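PDB 4M88: extracellular ligand-binding receptor from Verminephrobacter eiseniae, which probably binds an amino acid or similar small solute outside the cytoplasm and delivers it to an ABC transporter for uptake. Local coordinates for residues L144-Q149 and L203-P208; I5-I10 and Q44-F49. One frame throughout, in Å; residues are numbered along the deposited sequence.

Interaction 1: L144-Q149 and L203-P208; sequences LATLYQ and LVIGPP
The flat carboxamide of Q149 meets the ring of P207, and the two side chains cross at about a right angle. OE1 of Q149 lies 3.2 Å from CD of P207, with CG of the same ring slightly farther off. CG of Q149 is anti to its backbone N (chi1 -174°) and the chain beyond is extended, which carries the amide out to the proline. The ring of Y148 takes no part across the contact; its side chain touches M158 and K179 instead. Only the CB of Y148 packs across, 4.0 Å from CB of I205.

The strands are parallel neighbours, with T146 beside L203, L147 beside V204 and Y148 beside I205. Four backbone bonds join them. L147 takes part in two: its N donates to O of L203 at 2.7 Å, and its O accepts from N of I205 at 2.8 Å. CD2 of L144 packs on CD1 of L203 at 3.8 Å. CG2 of T146 lies 4.0 Å from CD1 of I205. OG1 of T146 is buried and has no polar partner in the model.

Both are inner strands of the mixed sheet, and strand 174-180 flanks 143-149 on its other side. Helix 152-166 covers the face of T146, Y148 and I205 with M158 and V161. P207 is the N-cap residue of helix 208-220, whose F210 covers L147 and V204 on the other face.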
loop_
_atom_site.group_PDB
_atom_site.type_symbol
_atom_site.label_atom_id
_atom_site.label_comp_id
_atom_site.label_asym_id
_atom_site.label_seq_id
_atom_site.Cartn_x
_atom_site.Cartn_y
_atom_site.Cartn_z
ATOM N N LEU A 144 -22.972 -7.920 -5.206
ATOM C CA LEU A 144 -21.529 -7.763 -5.385
ATOM C C LEU A 144 -20.843 -9.115 -5.361
ATOM O O LEU A 144 -21.210 -9.979 -4.568
ATOM C CB LEU A 144 -20.952 -6.933 -4.244
ATOM C CG LEU A 144 -20.886 -5.418 -4.387
ATOM C CD1 LEU A 144 -20.344 -4.787 -3.100
ATOM C CD2 LEU A 144 -20.005 -5.049 -5.576
ATOM N N ALA A 145 -19.852 -9.304 -6.227
ATOM C CA ALA A 145 -19.000 -10.483 -6.154
ATOM C C ALA A 145 -17.602 -10.035 -5.742
ATOM O O ALA A 145 -17.197 -8.914 -6.039
ATOM C CB ALA A 145 -18.941 -11.186 -7.497
ATOM N N THR A 146 -16.867 -10.902 -5.055
ATOM C CA THR A 146 -15.466 -10.621 -4.730
ATOM C C THR A 146 -14.612 -11.766 -5.252
ATOM O O THR A 146 -14.932 -12.930 -5.015
ATOM C CB THR A 146 -15.229 -10.507 -3.221
ATOM O OG1 THR A 146 -16.076 -9.490 -2.671
ATOM C CG2 THR A 146 -13.756 -10.170 -2.925
ATOM N N LEU A 147 -13.551 -11.432 -5.981
ATOM C CA LEU A 147 -12.555 -12.419 -6.406
ATOM C C LEU A 147 -11.339 -12.232 -5.518
ATOM O O LEU A 147 -10.782 -11.139 -5.483
ATOM C CB LEU A 147 -12.164 -12.175 -7.857
ATOM C CG LEU A 147 -11.009 -13.017 -8.415
ATOM C CD1 LEU A 147 -11.381 -14.501 -8.392
ATOM C CD2 LEU A 147 -10.659 -12.591 -9.839
ATOM N N TYR A 148 -10.922 -13.261 -4.774
ATOM C CA TYR A 148 -9.783 -13.056 -3.869
ATOM C C TYR A 148 -8.791 -14.210 -3.904
ATOM O O TYR A 148 -9.164 -15.351 -4.143
ATOM C CB TYR A 148 -10.253 -12.770 -2.431
ATOM C CG TYR A 148 -10.859 -13.957 -1.723
ATOM C CD1 TYR A 148 -10.126 -14.668 -0.781
ATOM C CD2 TYR A 148 -12.158 -14.364 -1.995
ATOM C CE1 TYR A 148 -10.659 -15.753 -0.131
ATOM C CE2 TYR A 148 -12.708 -15.458 -1.342
ATOM C CZ TYR A 148 -11.944 -16.138 -0.405
ATOM O OH TYR A 148 -12.457 -17.225 0.261
ATOM N N GLN A 149 -7.517 -13.906 -3.694
ATOM C CA GLN A 149 -6.514 -14.967 -3.753
ATOM C C GLN A 149 -6.522 -15.743 -2.446
ATOM O O GLN A 149 -6.686 -15.160 -1.371
ATOM C CB GLN A 149 -5.113 -14.423 -4.027
ATOM C CG GLN A 149 -4.073 -15.542 -4.240
ATOM C CD GLN A 149 -2.672 -15.027 -4.489
ATOM O OE1 GLN A 149 -2.482 -13.961 -5.068
ATOM N NE2 GLN A 149 -1.678 -15.787 -4.048
ATOM N N LEU A 203 -15.289 -6.931 -6.793
ATOM C CA LEU A 203 -14.086 -6.530 -6.069
ATOM C C LEU A 203 -12.997 -7.561 -6.293
ATOM O O LEU A 203 -13.247 -8.758 -6.173
ATOM C CB LEU A 203 -14.354 -6.466 -4.567
ATOM C CG LEU A 203 -14.995 -5.283 -3.868
ATOM C CD1 LEU A 203 -16.472 -5.197 -4.199
ATOM C CD2 LEU A 203 -14.782 -5.440 -2.357
ATOM N N VAL A 204 -11.779 -7.112 -6.588
ATOM C CA VAL A 204 -10.649 -8.037 -6.698
ATOM C C VAL A 204 -9.655 -7.764 -5.576
ATOM O O VAL A 204 -9.186 -6.639 -5.427
ATOM C CB VAL A 204 -9.979 -7.925 -8.071
ATOM C CG1 VAL A 204 -8.935 -9.018 -8.244
ATOM C CG2 VAL A 204 -11.038 -8.029 -9.174
ATOM N N ILE A 205 -9.354 -8.789 -4.777
ATOM C CA ILE A 205 -8.509 -8.637 -3.587
ATOM C C ILE A 205 -7.325 -9.584 -3.634
ATOM O O ILE A 205 -7.499 -10.791 -3.782
ATOM C CB ILE A 205 -9.319 -8.925 -2.298
ATOM C CG1 ILE A 205 -10.411 -7.865 -2.115
ATOM C CG2 ILE A 205 -8.415 -8.970 -1.072
ATOM C CD1 ILE A 205 -11.180 -7.980 -0.794
ATOM N N GLY A 206 -6.117 -9.049 -3.511
ATOM C CA GLY A 206 -4.939 -9.894 -3.532
ATOM C C GLY A 206 -3.690 -9.078 -3.765
ATOM O O GLY A 206 -3.760 -7.850 -3.873
ATOM N N PRO A 207 -2.533 -9.754 -3.838
ATOM C CA PRO A 207 -1.274 -9.069 -4.138
ATOM C C PRO A 207 -1.362 -8.473 -5.528
ATOM O O PRO A 207 -2.148 -8.958 -6.348
ATOM C CB PRO A 207 -0.241 -10.200 -4.114
ATOM C CG PRO A 207 -0.869 -11.283 -3.297
ATOM C CD PRO A 207 -2.339 -11.189 -3.573
ATOM N N PRO A 208 -0.562 -7.433 -5.799
ATOM C CA PRO A 208 -0.585 -6.737 -7.085
ATOM C C PRO A 208 -0.639 -7.607 -8.356
ATOM O O PRO A 208 -1.464 -7.304 -9.218
ATOM C CB PRO A 208 0.689 -5.895 -7.042
ATOM C CG PRO A 208 0.853 -5.578 -5.610
ATOM C CD PRO A 208 0.385 -6.808 -4.859
#

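Interaction 2: I5-I10 and Q44-F49; sequences IVLGQI and QKLTLF
I5-I10 and Q44-F49 are the paired parallel strands of a beta-alpha-beta unit, connected through helix 18-37, in a parallel sheet of the periplasmic binding protein fold. I5 lies beside L46, V6 beside T47, L7 beside L48 and G8 beside F49. Backbone bonds run the length of the pair, from I5 N to K45 O (2.8 Å) to Q9 N to F49 O (2.9 Å).

The ring of F49 lies over G8. CA of G8 sits under one ring face, 3.7 Å from the centroid, in a CH-pi contact. A CB on G8 would clash with the ring. At the ring edge, CG1 of V6 is 3.7 Å from CD2 of F49. An alanine in place of F49 would probably leave CA of G8 without its aromatic cover and CG1 of V6 without the ring edge it packs on.

On the other face, CD1 of L7 meets CD2 of L46 at 3.8 Å. Helix 18-37 covers this side, with N25 and L32 on L48. ND2 of N25 also hydrogen-bonds to OE1 of Q9.

O of I5 accepts twice from T47: from its N at 2.8 Å, and from OG1 at 3.3 Å, with the hydroxyl above the carbonyl plane.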
loop_
_atom_site.group_PDB
_atom_site.type_symbol
_atom_site.label_atom_id
_atom_site.label_comp_id
_atom_site.label_asym_id
_atom_site.label_seq_id
_atom_site.Cartn_x
_atom_site.Cartn_y
_atom_site.Cartn_z
ATOM N N ILE A 5 22.586 8.706 9.505
ATOM C CA ILE A 5 21.313 8.136 9.897
ATOM C C ILE A 5 21.012 6.981 8.968
ATOM O O ILE A 5 20.830 7.166 7.767
ATOM C CB ILE A 5 20.181 9.179 9.830
ATOM C CG1 ILE A 5 20.456 10.318 10.817
ATOM C CG2 ILE A 5 18.841 8.518 10.136
ATOM C CD1 ILE A 5 19.670 11.586 10.528
ATOM N N VAL A 6 20.977 5.778 9.529
ATOM C CA VAL A 6 20.752 4.580 8.735
ATOM C C VAL A 6 19.281 4.178 8.708
ATOM O O VAL A 6 18.632 4.103 9.751
ATOM C CB VAL A 6 21.570 3.400 9.287
ATOM C CG1 VAL A 6 21.320 2.148 8.458
ATOM C CG2 VAL A 6 23.051 3.753 9.307
ATOM N N LEU A 7 18.759 3.944 7.511
ATOM C CA LEU A 7 17.403 3.412 7.357
ATOM C C LEU A 7 17.508 2.162 6.516
ATOM O O LEU A 7 18.429 2.027 5.706
ATOM C CB LEU A 7 16.509 4.423 6.650
ATOM C CG LEU A 7 16.444 5.810 7.294
ATOM C CD1 LEU A 7 15.781 6.810 6.365
ATOM C CD2 LEU A 7 15.718 5.754 8.650
ATOM N N GLY A 8 16.578 1.233 6.694
ATOM C CA GLY A 8 16.648 -0.001 5.935
ATOM C C GLY A 8 15.367 -0.246 5.176
ATOM O O GLY A 8 14.288 0.131 5.635
ATOM N N GLN A 9 15.474 -0.848 3.998
ATOM C CA GLN A 9 14.281 -1.369 3.349
ATOM C C GLN A 9 14.489 -2.835 3.038
ATOM O O GLN A 9 15.359 -3.197 2.226
ATOM C CB GLN A 9 13.933 -0.615 2.062
ATOM C CG GLN A 9 12.664 -1.174 1.393
ATOM C CD GLN A 9 12.463 -0.694 -0.039
ATOM O OE1 GLN A 9 13.269 0.067 -0.570
ATOM N NE2 GLN A 9 11.389 -1.167 -0.678
ATOM N N ILE A 10 13.707 -3.683 3.696
ATOM C CA ILE A 10 13.649 -5.088 3.321
ATOM C C ILE A 10 12.445 -5.256 2.410
ATOM O O ILE A 10 11.328 -4.885 2.771
ATOM C CB ILE A 10 13.495 -6.003 4.536
ATOM C CG1 ILE A 10 14.678 -5.815 5.497
ATOM C CG2 ILE A 10 13.411 -7.444 4.091
ATOM C CD1 ILE A 10 14.548 -6.630 6.789
ATOM N N GLN A 44 23.424 15.342 10.057
ATOM C CA GLN A 44 23.734 13.989 9.577
ATOM C C GLN A 44 23.026 13.575 8.282
ATOM O O GLN A 44 21.821 13.760 8.124
ATOM C CB GLN A 44 23.439 12.956 10.666
ATOM C CG GLN A 44 24.349 13.062 11.884
ATOM C CD GLN A 44 24.393 11.771 12.693
ATOM O OE1 GLN A 44 24.083 10.696 12.186
ATOM N NE2 GLN A 44 24.782 11.878 13.956
ATOM N N LYS A 45 23.787 12.988 7.365
ATOM C CA LYS A 45 23.234 12.491 6.111
ATOM C C LYS A 45 22.392 11.236 6.350
ATOM O O LYS A 45 22.671 10.454 7.261
ATOM C CB LYS A 45 24.375 12.175 5.133
ATOM C CG LYS A 45 23.938 11.457 3.859
ATOM C CD LYS A 45 25.132 10.922 3.058
ATOM C CE LYS A 45 24.681 10.211 1.782
ATOM N NZ LYS A 45 25.830 9.925 0.871
ATOM N N LEU A 46 21.358 11.062 5.538
ATOM C CA LEU A 46 20.523 9.866 5.584
ATOM C C LEU A 46 21.041 8.842 4.582
ATOM O O LEU A 46 21.370 9.186 3.452
ATOM C CB LEU A 46 19.073 10.227 5.268
ATOM C CG LEU A 46 18.349 11.025 6.359
ATOM C CD1 LEU A 46 18.113 12.456 5.945
ATOM C CD2 LEU A 46 17.036 10.368 6.698
ATOM N N THR A 47 21.145 7.582 5.004
ATOM C CA THR A 47 21.566 6.529 4.088
ATOM C C THR A 47 20.565 5.392 4.127
ATOM O O THR A 47 19.882 5.193 5.131
ATOM C CB THR A 47 22.955 5.992 4.443
ATOM O OG1 THR A 47 22.996 5.656 5.835
ATOM C CG2 THR A 47 23.999 7.046 4.175
ATOM N N LEU A 48 20.470 4.664 3.024
ATOM C CA LEU A 48 19.539 3.552 2.931
ATOM C C LEU A 48 20.308 2.299 2.586
ATOM O O LEU A 48 21.148 2.304 1.685
ATOM C CB LEU A 48 18.499 3.813 1.841
ATOM C CG LEU A 48 17.447 2.715 1.686
ATOM C CD1 LEU A 48 16.472 2.692 2.870
ATOM C CD2 LEU A 48 16.697 2.858 0.360
ATOM N N PHE A 49 20.052 1.218 3.305
ATOM C CA PHE A 49 20.521 -0.062 2.806
ATOM C C PHE A 49 19.303 -0.878 2.445
ATOM O O PHE A 49 18.196 -0.602 2.921
ATOM C CB PHE A 49 21.388 -0.785 3.818
ATOM C CG PHE A 49 20.632 -1.298 4.991
ATOM C CD1 PHE A 49 20.113 -2.585 4.984
ATOM C CD2 PHE A 49 20.437 -0.498 6.102
ATOM C CE1 PHE A 49 19.394 -3.060 6.066
ATOM C CE2 PHE A 49 19.734 -0.967 7.197
ATOM C CZ PHE A 49 19.208 -2.246 7.180
#

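Interaction 2 comes first along the chain and closes before interaction 1 begins. Their centres are about 35 Å apart, on opposite sides of the chain's centre, and their nearest atoms are about 12 Å apart. They share no strand or sheet. Interaction 2 joins edge strand 45-52 to 4-11 in the five-stranded parallel sheet. Interaction 1 joins 143-149 to 201-205, inside the seven-stranded mixed sheet. The parallel strands of both sheets follow the order 2-1-3-4-5, consistent with two lobes of similar topology. In the leucine-binding protein family the solute is held between two such lobes, so each contact probably helps build one of them.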